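Local coordinates for protein putative retaining b-glycosidase (Saccharophagus degradans, PDB 5A95) that probably hydrolyses mixed-linkage beta-1,3-1,4-glucans with retention of anomeric configuration, as a glycoside hydrolase of family 5, subfamily 26, at residues 56-61 and 66-71; 186-191 and 252-257; 224-229 and 286-291; 242-245 and 250-253. The protein carries 1 engineered substitution. All coordinates share one frame; numbering follows the deposited sequence. Where two conformers were deposited one is given.

How the interactions relate
All four contacts lie in or against one beta/alpha barrel. Interaction 1 is the hairpin of strands 57-59 and 65-72, only partly buried, and holds by stacked phenylalanines; its Phe58 packs on Pro286 and Ile288 of interaction 3 and on Ala250 of interaction 4. The other three are buried. Interaction 3 fills the barrel interior with apolar side chains from strands 224-227 and 287-289, on either side of strand 250-252. Interaction 4 starts from that middle strand but faces outward, tying a loop through a tyrosine hydroxyl and a water. Interaction 2 is polar, at the sugar site, and meets interaction 3 where His254 NE2 lies 2.8 Å from Thr290 OG1, a probable hydrogen bond.

Interaction 1: 56-61 and 66-71; sequences NKFIDD and FTFRGV
The ring of Phe68 stands edge-on over the face of Phe58, its CE2 carbon 3.5 Å above the plane of the Phe58 ring and over its centre. The two planes are turned 82° to each other, a T-shaped stack with the closest carbons, Phe58 CD2 and Phe68 CE2, 3.6 Å apart. Phe58 reaches this position with CG anti to its carbonyl carbon (chi1 -57°). Phe66 takes another course: its CB packs 4.2 Å from Phe58 CB, while the ring swings away from strand 57-59, turns its CE2 edge over the rim of one Phe68 face and meets Tyr136. The backbones join where Phe66 N donates to Phe58 O over 2.8 Å, a nearly straight bond. A water completes the same pair, standing in for the second direct bond: it accepts from Phe58 N and donates to Phe66 O, its oxygen 2.7 Å from Phe66 O. These strands form a beta hairpin at the start of the barrel: strand 65-72 goes on as a barrel strand, pairing with 101-106 and 326-329, whereas Phe58 turns inward onto Pro286 and Ile288. A large flat ring suits this position because it offers one face to Phe68 and still reaches Ile288 of strand 287-289. Without the ring, as with an alanine here, the Phe68 edge would probably lose the surface it rests on and a gap open toward Ile288.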
# COMPACT_ATOMS: atom_id res chain seq x y z
N ASN A 56 1.62 -36.87 -6.40
CA ASN A 56 0.99 -36.21 -7.51
C ASN A 56 -0.52 -36.37 -7.54
O ASN A 56 -1.16 -36.03 -8.54
CB ASN A 56 1.61 -36.63 -8.85
CG ASN A 56 1.20 -38.01 -9.27
OD1 ASN A 56 0.89 -38.87 -8.44
ND2 ASN A 56 1.23 -38.25 -10.56
N LYS A 57 -1.10 -36.87 -6.45
CA LYS A 57 -2.54 -37.14 -6.41
C LYS A 57 -3.24 -36.38 -5.31
O LYS A 57 -2.67 -36.08 -4.27
CB LYS A 57 -2.79 -38.62 -6.14
CG LYS A 57 -2.23 -39.57 -7.18
CD LYS A 57 -2.78 -39.32 -8.57
CE LYS A 57 -2.48 -40.52 -9.47
NZ LYS A 57 -1.07 -40.99 -9.35
N PHE A 58 -4.51 -36.11 -5.54
CA PHE A 58 -5.43 -35.86 -4.45
C PHE A 58 -5.94 -37.21 -3.94
O PHE A 58 -6.22 -38.10 -4.75
CB PHE A 58 -6.62 -35.01 -4.89
CG PHE A 58 -6.23 -33.69 -5.49
CD1 PHE A 58 -5.60 -32.73 -4.72
CD2 PHE A 58 -6.47 -33.40 -6.82
CE1 PHE A 58 -5.24 -31.51 -5.24
CE2 PHE A 58 -6.10 -32.18 -7.37
CZ PHE A 58 -5.48 -31.23 -6.57
N ILE A 59 -6.15 -37.31 -2.62
CA ILE A 59 -6.73 -38.52 -2.00
C ILE A 59 -7.79 -38.15 -0.99
O ILE A 59 -7.75 -37.05 -0.40
CB ILE A 59 -5.67 -39.40 -1.34
CG1 ILE A 59 -4.88 -38.65 -0.27
CG2 ILE A 59 -4.76 -39.99 -2.41
CD1 ILE A 59 -4.07 -39.57 0.62
N ASP A 60 -8.74 -39.07 -0.79
CA ASP A 60 -9.71 -38.93 0.29
C ASP A 60 -9.17 -39.61 1.55
O ASP A 60 -8.01 -40.05 1.58
CB ASP A 60 -11.08 -39.45 -0.13
CG ASP A 60 -11.12 -40.96 -0.34
OD1 ASP A 60 -10.21 -41.67 0.11
OD2 ASP A 60 -12.09 -41.42 -0.98
N ASP A 61 -10.01 -39.65 2.58
CA ASP A 61 -9.62 -40.18 3.89
C ASP A 61 -9.56 -41.71 3.96
O ASP A 61 -9.16 -42.25 4.99
CB ASP A 61 -10.47 -39.58 5.03
CG ASP A 61 -11.94 -39.97 4.97
OD1 ASP A 61 -12.33 -40.83 4.17
OD2 ASP A 61 -12.71 -39.40 5.81
N PHE A 66 -8.66 -39.12 -5.67
CA PHE A 66 -9.80 -38.25 -5.88
C PHE A 66 -9.48 -37.31 -7.03
O PHE A 66 -8.37 -36.83 -7.16
CB PHE A 66 -10.07 -37.45 -4.60
CG PHE A 66 -11.25 -36.55 -4.70
CD1 PHE A 66 -12.54 -37.02 -4.43
CD2 PHE A 66 -11.09 -35.23 -5.09
CE1 PHE A 66 -13.63 -36.16 -4.55
CE2 PHE A 66 -12.17 -34.39 -5.21
CZ PHE A 66 -13.44 -34.85 -4.97
N THR A 67 -10.48 -37.04 -7.86
CA THR A 67 -10.36 -36.06 -8.95
C THR A 67 -11.44 -35.02 -8.81
O THR A 67 -12.61 -35.36 -8.76
CB THR A 67 -10.50 -36.80 -10.32
OG1 THR A 67 -9.57 -37.90 -10.36
CG2 THR A 67 -10.24 -35.88 -11.47
N PHE A 68 -11.06 -33.74 -8.71
CA PHE A 68 -12.07 -32.67 -8.75
C PHE A 68 -12.58 -32.59 -10.20
O PHE A 68 -11.78 -32.51 -11.14
CB PHE A 68 -11.49 -31.31 -8.35
CG PHE A 68 -10.95 -31.23 -6.94
CD1 PHE A 68 -11.78 -30.91 -5.89
CD2 PHE A 68 -9.63 -31.51 -6.65
CE1 PHE A 68 -11.33 -30.85 -4.60
CE2 PHE A 68 -9.15 -31.42 -5.35
CZ PHE A 68 -10.00 -31.12 -4.32
N ARG A 69 -13.89 -32.63 -10.37
CA ARG A 69 -14.55 -32.57 -11.66
C ARG A 69 -15.78 -31.71 -11.47
O ARG A 69 -16.73 -32.09 -10.77
CB ARG A 69 -14.98 -33.97 -12.16
CG ARG A 69 -13.87 -34.98 -12.39
CD ARG A 69 -14.41 -36.32 -12.90
NE ARG A 69 -15.40 -36.85 -11.96
CZ ARG A 69 -15.18 -37.69 -10.97
NH1 ARG A 69 -13.97 -38.21 -10.77
NH2 ARG A 69 -16.19 -38.01 -10.17
N GLY A 70 -15.80 -30.55 -12.10
CA GLY A 70 -16.96 -29.68 -11.93
C GLY A 70 -16.91 -28.43 -12.76
O GLY A 70 -16.39 -28.43 -13.88
N VAL A 71 -17.47 -27.36 -12.20
CA VAL A 71 -17.68 -26.13 -12.92
C VAL A 71 -17.39 -24.92 -12.04
O VAL A 71 -17.48 -24.99 -10.81
CB VAL A 71 -19.12 -25.99 -13.47
CG1 VAL A 71 -19.49 -27.19 -14.31
CG2 VAL A 71 -20.13 -25.82 -12.35
O HOH W 1 -5.84 -36.72 -8.23

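Interaction 2: 186-191 and 252-257; sequences LFNEPT and AAHPYP. With BGC (beta-D-glucopyranose), chain D.
Glu189 and His254 both carry CG anti to the carbonyl carbon, and the extended glutamate chain (chi2 -179°) carries its carboxylate out to the imidazole edge. There His254 ND1 donates to Glu189 OE2 over 2.6 Å in a fairly straight bond. The acceptor lies close to the imidazole plane, but the carboxylate is turned 55° against the ring and is met on its anti side. Next to it, Asn188 OD1 approaches the same ring edge, 3.1 Å from His254 CE1; the stronger polar partner of that oxygen is Arg103. The asparagine's other branch faces the sugar: ND2 donates to glucose O2 over 3.3 Å, and also bonds Ser143 O. Glu189 OE1 accepts from glucose O1 at 2.6 Å. Asn-Glu-Pro here, just beyond barrel strand 181-185, matches the place where family 5 enzymes carry their acid/base glutamate, a role that Glu189 therefore probably has. Histidine suits its position because one nitrogen can hold the carboxylate while the other, NE2, bonds Thr290 OG1. With OE2 held by the imidazole and OE1 by the sugar, the carboxylate's rotation is restrained and OE1 is presented to the oxygen on the anomeric carbon.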
# COMPACT_ATOMS: atom_id res chain seq x y z
N LEU A 186 -4.92 -19.19 -4.84
CA LEU A 186 -4.38 -17.98 -4.25
C LEU A 186 -4.54 -16.72 -5.11
O LEU A 186 -4.76 -15.64 -4.56
CB LEU A 186 -2.90 -18.17 -3.94
CG LEU A 186 -2.57 -19.36 -3.01
CD1 LEU A 186 -1.07 -19.39 -2.71
CD2 LEU A 186 -3.39 -19.32 -1.73
N PHE A 187 -4.40 -16.88 -6.43
CA PHE A 187 -4.47 -15.74 -7.35
C PHE A 187 -4.77 -16.30 -8.74
O PHE A 187 -3.88 -16.85 -9.40
CB PHE A 187 -3.17 -14.95 -7.35
CG PHE A 187 -3.27 -13.65 -8.11
CD1 PHE A 187 -3.13 -13.63 -9.48
CD2 PHE A 187 -3.47 -12.45 -7.45
CE1 PHE A 187 -3.23 -12.42 -10.18
CE2 PHE A 187 -3.58 -11.27 -8.13
CZ PHE A 187 -3.47 -11.25 -9.49
N ASN A 188 -6.01 -16.13 -9.19
CA ASN A 188 -6.53 -16.74 -10.41
C ASN A 188 -5.54 -16.76 -11.59
O ASN A 188 -5.12 -17.82 -12.07
CB ASN A 188 -7.82 -16.03 -10.76
CG ASN A 188 -8.36 -16.32 -12.14
OD1 ASN A 188 -8.56 -17.45 -12.55
ND2 ASN A 188 -8.64 -15.24 -12.87
N GLU A 189 -5.21 -15.58 -12.13
CA GLU A 189 -4.46 -15.50 -13.38
C GLU A 189 -3.32 -14.50 -13.32
O GLU A 189 -3.50 -13.30 -13.67
CB GLU A 189 -5.38 -15.23 -14.59
CG GLU A 189 -6.07 -16.50 -15.05
CD GLU A 189 -6.97 -16.34 -16.24
OE1 GLU A 189 -7.40 -15.21 -16.51
OE2 GLU A 189 -7.29 -17.37 -16.86
N PRO A 190 -2.13 -14.98 -12.96
CA PRO A 190 -0.95 -14.14 -13.05
C PRO A 190 -0.67 -13.78 -14.51
O PRO A 190 -0.63 -14.66 -15.38
CB PRO A 190 0.15 -15.02 -12.48
CG PRO A 190 -0.59 -15.98 -11.59
CD PRO A 190 -1.81 -16.30 -12.39
N THR A 191 -0.44 -12.48 -14.75
CA THR A 191 -0.04 -11.99 -16.05
C THR A 191 0.53 -10.59 -15.91
O THR A 191 0.06 -9.81 -15.07
CB THR A 191 -1.18 -11.98 -17.10
OG1 THR A 191 -0.65 -11.43 -18.32
CG2 THR A 191 -2.38 -11.14 -16.66
N ALA A 252 -2.27 -24.88 -10.73
CA ALA A 252 -3.36 -24.53 -11.64
C ALA A 252 -2.85 -24.45 -13.06
O ALA A 252 -1.74 -23.99 -13.31
CB ALA A 252 -3.97 -23.18 -11.24
N ALA A 253 -3.72 -24.75 -14.01
CA ALA A 253 -3.50 -24.48 -15.42
C ALA A 253 -4.83 -24.07 -16.02
O ALA A 253 -5.87 -24.60 -15.66
CB ALA A 253 -2.97 -25.71 -16.14
N HIS A 254 -4.77 -23.14 -16.99
CA HIS A 254 -5.96 -22.64 -17.69
C HIS A 254 -5.82 -22.88 -19.19
O HIS A 254 -5.52 -21.94 -19.97
CB HIS A 254 -6.18 -21.16 -17.40
CG HIS A 254 -6.65 -20.90 -15.99
ND1 HIS A 254 -6.98 -19.64 -15.54
CD2 HIS A 254 -6.87 -21.75 -14.95
CE1 HIS A 254 -7.36 -19.71 -14.29
NE2 HIS A 254 -7.34 -20.98 -13.92
N PRO A 255 -5.96 -24.14 -19.60
CA PRO A 255 -5.64 -24.47 -20.98
C PRO A 255 -6.81 -24.22 -21.95
O PRO A 255 -7.39 -25.16 -22.54
CB PRO A 255 -5.32 -25.95 -20.88
CG PRO A 255 -6.26 -26.45 -19.81
CD PRO A 255 -6.29 -25.34 -18.81
N TYR A 256 -7.15 -22.95 -22.16
CA TYR A 256 -8.11 -22.61 -23.18
C TYR A 256 -7.59 -23.02 -24.58
O TYR A 256 -6.37 -23.17 -24.78
CB TYR A 256 -8.41 -21.14 -23.08
CG TYR A 256 -9.36 -20.76 -21.96
CD1 TYR A 256 -10.65 -21.28 -21.90
CD2 TYR A 256 -9.01 -19.82 -21.00
CE1 TYR A 256 -11.54 -20.90 -20.92
CE2 TYR A 256 -9.91 -19.42 -20.03
CZ TYR A 256 -11.16 -19.97 -19.98
OH TYR A 256 -12.04 -19.54 -19.00
N PRO A 257 -8.51 -23.17 -25.55
CA PRO A 257 -8.12 -23.80 -26.80
C PRO A 257 -7.04 -23.13 -27.63
O PRO A 257 -6.27 -23.81 -28.31
CB PRO A 257 -9.44 -23.85 -27.63
CG PRO A 257 -10.38 -22.91 -26.95
CD PRO A 257 -9.98 -22.98 -25.49
C2 BGC D . -10.83 -14.85 -16.97
C3 BGC D . -12.36 -14.90 -16.86
C4 BGC D . -12.97 -14.57 -18.22
C5 BGC D . -12.41 -15.50 -19.28
C6 BGC D . -13.00 -15.25 -20.65
C1 BGC D . -10.28 -15.55 -18.21
O1 BGC D . -8.99 -15.10 -18.55
O2 BGC D . -10.23 -15.39 -15.73
O3 BGC D . -12.74 -13.99 -15.78
O4 BGC D . -14.40 -14.62 -18.29
O5 BGC D . -11.02 -15.23 -19.36
O6 BGC D . -12.23 -16.06 -21.54

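Interaction 3: 224-229 and 286-291; sequences IPLVAG and PVIATQ. Engineered in segment 286-291: Gln291 (natural residue Glu). With BGC (beta-D-glucopyranose), chain D.
Inside the eight-stranded beta/alpha barrel of family 5, Leu226 of strand 224-227 reaches across strand 250-252 to touch Ile288 and Thr290, which lie on and just beyond strand 287-289. The backbones are too far apart to pair, with Leu226 CA and Ile288 CA 8.1 Å apart, so side chains alone make the contact. Leucine suits the place because its two methyl branches part: CD1 lies 4.1 Å from Ile288 CG1, and CD2 meets Thr290 CG2 at 3.5 Å, tighter than usual for two methyls. With CG anti to the backbone N (chi1 -177°), Leu226 points its fork into the interior, over Ala250 and Ala252, whose small side chains let it span the strand between. It meets Ile288 obliquely and Thr290 methyl to methyl, end against end.

Thr290 serves two surroundings. Its methyl faces the leucine, whereas its hydroxyl has Glu185 OE2 as its main partner; its carbonyl oxygen is taken by Thr328 and Asn72. Next in the chain comes Gln291, an engineered residue where the natural protein has glutamate. Its extended side chain enters the sugar site, NE2 making a weak bond to glucose O2 at 3.3 Å and lying 3.5 Å from glucose C1, while OE1 is bonded by Arg103 and NE2 also meets Tyr256 OH. This is the position at which family 5 enzymes carry the nucleophile. Nearness to the anomeric carbon is consistent with that role for the natural glutamate, and the apolar contact at Thr290 thus lies next in sequence to a polar, sugar-binding site.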
# COMPACT_ATOMS: atom_id res chain seq x y z
N ILE A 224 -5.62 -27.18 0.76
CA ILE A 224 -4.76 -27.33 -0.40
C ILE A 224 -4.60 -25.99 -1.12
O ILE A 224 -5.50 -25.52 -1.80
CB ILE A 224 -5.34 -28.37 -1.39
CG1 ILE A 224 -5.52 -29.74 -0.71
CG2 ILE A 224 -4.45 -28.47 -2.62
CD1 ILE A 224 -6.41 -30.67 -1.52
N PRO A 225 -3.42 -25.36 -1.00
CA PRO A 225 -3.15 -24.16 -1.81
C PRO A 225 -2.97 -24.57 -3.26
O PRO A 225 -2.31 -25.58 -3.56
CB PRO A 225 -1.82 -23.61 -1.22
CG PRO A 225 -1.68 -24.30 0.13
CD PRO A 225 -2.28 -25.67 -0.13
N LEU A 226 -3.46 -23.72 -4.16
CA LEU A 226 -3.35 -23.94 -5.59
C LEU A 226 -2.65 -22.73 -6.21
O LEU A 226 -3.10 -21.58 -6.05
CB LEU A 226 -4.74 -24.13 -6.21
CG LEU A 226 -4.81 -24.44 -7.69
CD1 LEU A 226 -4.28 -25.81 -8.00
CD2 LEU A 226 -6.20 -24.30 -8.26
N VAL A 227 -1.49 -22.98 -6.83
CA VAL A 227 -0.56 -21.96 -7.31
C VAL A 227 -0.54 -21.96 -8.83
O VAL A 227 -0.55 -23.01 -9.45
CB VAL A 227 0.85 -22.27 -6.77
CG1 VAL A 227 1.92 -21.39 -7.40
CG2 VAL A 227 0.87 -22.11 -5.25
N ALA A 228 -0.49 -20.76 -9.42
CA ALA A 228 -0.51 -20.56 -10.85
C ALA A 228 0.77 -19.89 -11.36
O ALA A 228 1.42 -19.12 -10.64
CB ALA A 228 -1.66 -19.66 -11.25
N GLY A 229 1.10 -20.20 -12.60
CA GLY A 229 2.16 -19.53 -13.32
C GLY A 229 1.67 -18.39 -14.20
O GLY A 229 0.51 -17.97 -14.17
N PRO A 286 -0.25 -32.69 -7.98
CA PRO A 286 -1.63 -32.63 -8.50
C PRO A 286 -1.85 -31.32 -9.25
O PRO A 286 -1.34 -30.27 -8.85
CB PRO A 286 -2.50 -32.68 -7.24
CG PRO A 286 -1.57 -32.92 -6.09
CD PRO A 286 -0.19 -32.51 -6.53
N VAL A 287 -2.63 -31.40 -10.32
CA VAL A 287 -2.95 -30.24 -11.15
C VAL A 287 -4.46 -30.12 -11.28
O VAL A 287 -5.17 -31.12 -11.47
CB VAL A 287 -2.32 -30.38 -12.55
CG1 VAL A 287 -2.79 -29.33 -13.54
CG2 VAL A 287 -0.82 -30.36 -12.41
N ILE A 288 -4.95 -28.89 -11.15
CA ILE A 288 -6.34 -28.61 -11.43
C ILE A 288 -6.43 -27.58 -12.55
O ILE A 288 -5.88 -26.47 -12.47
CB ILE A 288 -7.17 -28.10 -10.22
CG1 ILE A 288 -6.89 -28.88 -8.95
CG2 ILE A 288 -8.66 -28.09 -10.56
CD1 ILE A 288 -7.62 -28.36 -7.71
N ALA A 289 -7.09 -27.99 -13.64
CA ALA A 289 -7.39 -27.07 -14.73
C ALA A 289 -8.62 -26.26 -14.31
O ALA A 289 -9.75 -26.65 -14.62
CB ALA A 289 -7.59 -27.85 -16.01
N THR A 290 -8.39 -25.18 -13.56
CA THR A 290 -9.51 -24.48 -12.94
C THR A 290 -10.31 -23.56 -13.87
O THR A 290 -11.36 -23.08 -13.47
CB THR A 290 -9.08 -23.72 -11.69
OG1 THR A 290 -7.91 -22.96 -11.98
CG2 THR A 290 -8.84 -24.64 -10.52
N GLN A 291 -9.81 -23.37 -15.08
CA GLN A 291 -10.59 -22.80 -16.18
C GLN A 291 -10.17 -23.50 -17.44
O GLN A 291 -8.99 -23.72 -17.70
CB GLN A 291 -10.40 -21.29 -16.34
CG GLN A 291 -10.92 -20.55 -15.14
CD GLN A 291 -10.91 -19.05 -15.25
OE1 GLN A 291 -10.96 -18.37 -14.24
NE2 GLN A 291 -10.97 -18.53 -16.45
C2 BGC D . -10.83 -14.85 -16.97
C3 BGC D . -12.36 -14.90 -16.86
C4 BGC D . -12.97 -14.57 -18.22
C5 BGC D . -12.41 -15.50 -19.28
C6 BGC D . -13.00 -15.25 -20.65
C1 BGC D . -10.28 -15.55 -18.21
O1 BGC D . -8.99 -15.10 -18.55
O2 BGC D . -10.23 -15.39 -15.73
O3 BGC D . -12.74 -13.99 -15.78
O4 BGC D . -14.40 -14.62 -18.29
O5 BGC D . -11.02 -15.23 -19.36
O6 BGC D . -12.23 -16.06 -21.54

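Interaction 4: 242-245 and 250-253; sequences APIE and AYAA
The hydroxyl of Tyr251 accepts a hydrogen bond from the backbone nitrogen of Ile244, with 3.0 Å between Ile244 N and Tyr251 OH and a bend at the hydrogen (145°). A water sits beside it, 2.6 Å from Tyr251 OH, and donates to Ile244 O over 2.7 Å. One phenolic oxygen therefore holds both polar groups of Ile244, one directly and the other through solvent. The isoleucine side chain flanks the phenol: its CG1 lies 4.0 Å from Tyr251 CE1, and its CB is 3.4 Å from Tyr251 OH. Pro243 adds a lighter touch, CB against the hydroxyl. Tyrosine suits the site, having a long ring that reaches the loop and a polar end that bonds its backbone. A phenylalanine in its place would probably leave the Ile244 N-H and the water without this partner.

Further out, the phenol packs on Leu236 and Ile239 and makes an edge-to-face pair with Tyr285, while Ile244 rests on helix 202-219 at Asn209 and Ile213. Glu245 extends the attachment through a salt bridge to Lys206 of that helix. Tyr251 itself is fixed by backbone bonds to Pro286 and Ile288. On strand 250-252 the flanking Ala250 and Ala252 face the barrel interior, whereas Tyr251 faces outward, the inside-outside alternation of a beta/alpha barrel strand, here used to anchor the loop leading into it.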
# COMPACT_ATOMS: atom_id res chain seq x y z
N ALA A 242 12.47 -24.58 -9.93
CA ALA A 242 12.12 -23.65 -8.85
C ALA A 242 10.69 -23.83 -8.38
O ALA A 242 9.88 -22.90 -8.38
CB ALA A 242 12.39 -22.22 -9.26
N PRO A 243 10.35 -25.05 -7.94
CA PRO A 243 9.00 -25.27 -7.45
C PRO A 243 8.76 -24.52 -6.13
O PRO A 243 9.69 -24.22 -5.39
CB PRO A 243 8.98 -26.78 -7.19
CG PRO A 243 10.40 -27.12 -6.86
CD PRO A 243 11.21 -26.24 -7.76
N ILE A 244 7.49 -24.31 -5.80
CA ILE A 244 7.15 -23.81 -4.47
C ILE A 244 7.70 -24.77 -3.43
O ILE A 244 7.48 -26.00 -3.51
CB ILE A 244 5.62 -23.75 -4.32
CG1 ILE A 244 5.00 -22.80 -5.32
CG2 ILE A 244 5.20 -23.45 -2.89
CD1 ILE A 244 5.31 -21.36 -5.09
N GLU A 245 8.41 -24.24 -2.44
CA GLU A 245 9.12 -25.08 -1.47
C GLU A 245 8.25 -25.38 -0.24
O GLU A 245 8.67 -25.10 0.88
CB GLU A 245 10.45 -24.42 -1.09
CG GLU A 245 11.42 -24.38 -2.27
CD GLU A 245 12.71 -23.70 -1.90
OE1 GLU A 245 13.51 -24.36 -1.24
OE2 GLU A 245 12.93 -22.54 -2.27
N ALA A 250 -0.96 -27.89 -4.90
CA ALA A 250 -1.36 -28.25 -6.24
C ALA A 250 -1.09 -27.07 -7.16
O ALA A 250 -0.96 -25.92 -6.69
CB ALA A 250 -2.83 -28.62 -6.27
N TYR A 251 -1.00 -27.33 -8.46
CA TYR A 251 -0.77 -26.27 -9.43
C TYR A 251 -1.97 -26.14 -10.39
O TYR A 251 -2.59 -27.12 -10.78
CB TYR A 251 0.55 -26.52 -10.20
CG TYR A 251 1.77 -26.36 -9.36
CD1 TYR A 251 2.30 -25.10 -9.14
CD2 TYR A 251 2.39 -27.44 -8.74
CE1 TYR A 251 3.43 -24.92 -8.37
CE2 TYR A 251 3.50 -27.27 -7.94
CZ TYR A 251 4.04 -26.00 -7.78
OH TYR A 251 5.15 -25.80 -6.99
N ALA A 252 -2.27 -24.88 -10.73
CA ALA A 252 -3.36 -24.53 -11.64
C ALA A 252 -2.85 -24.45 -13.06
O ALA A 252 -1.74 -23.99 -13.31
CB ALA A 252 -3.97 -23.18 -11.24
N ALA A 253 -3.72 -24.75 -14.01
CA ALA A 253 -3.50 -24.48 -15.42
C ALA A 253 -4.83 -24.07 -16.02
O ALA A 253 -5.87 -24.60 -15.66
CB ALA A 253 -2.97 -25.71 -16.14
O HOH W 2 5.93 -27.52 -5.15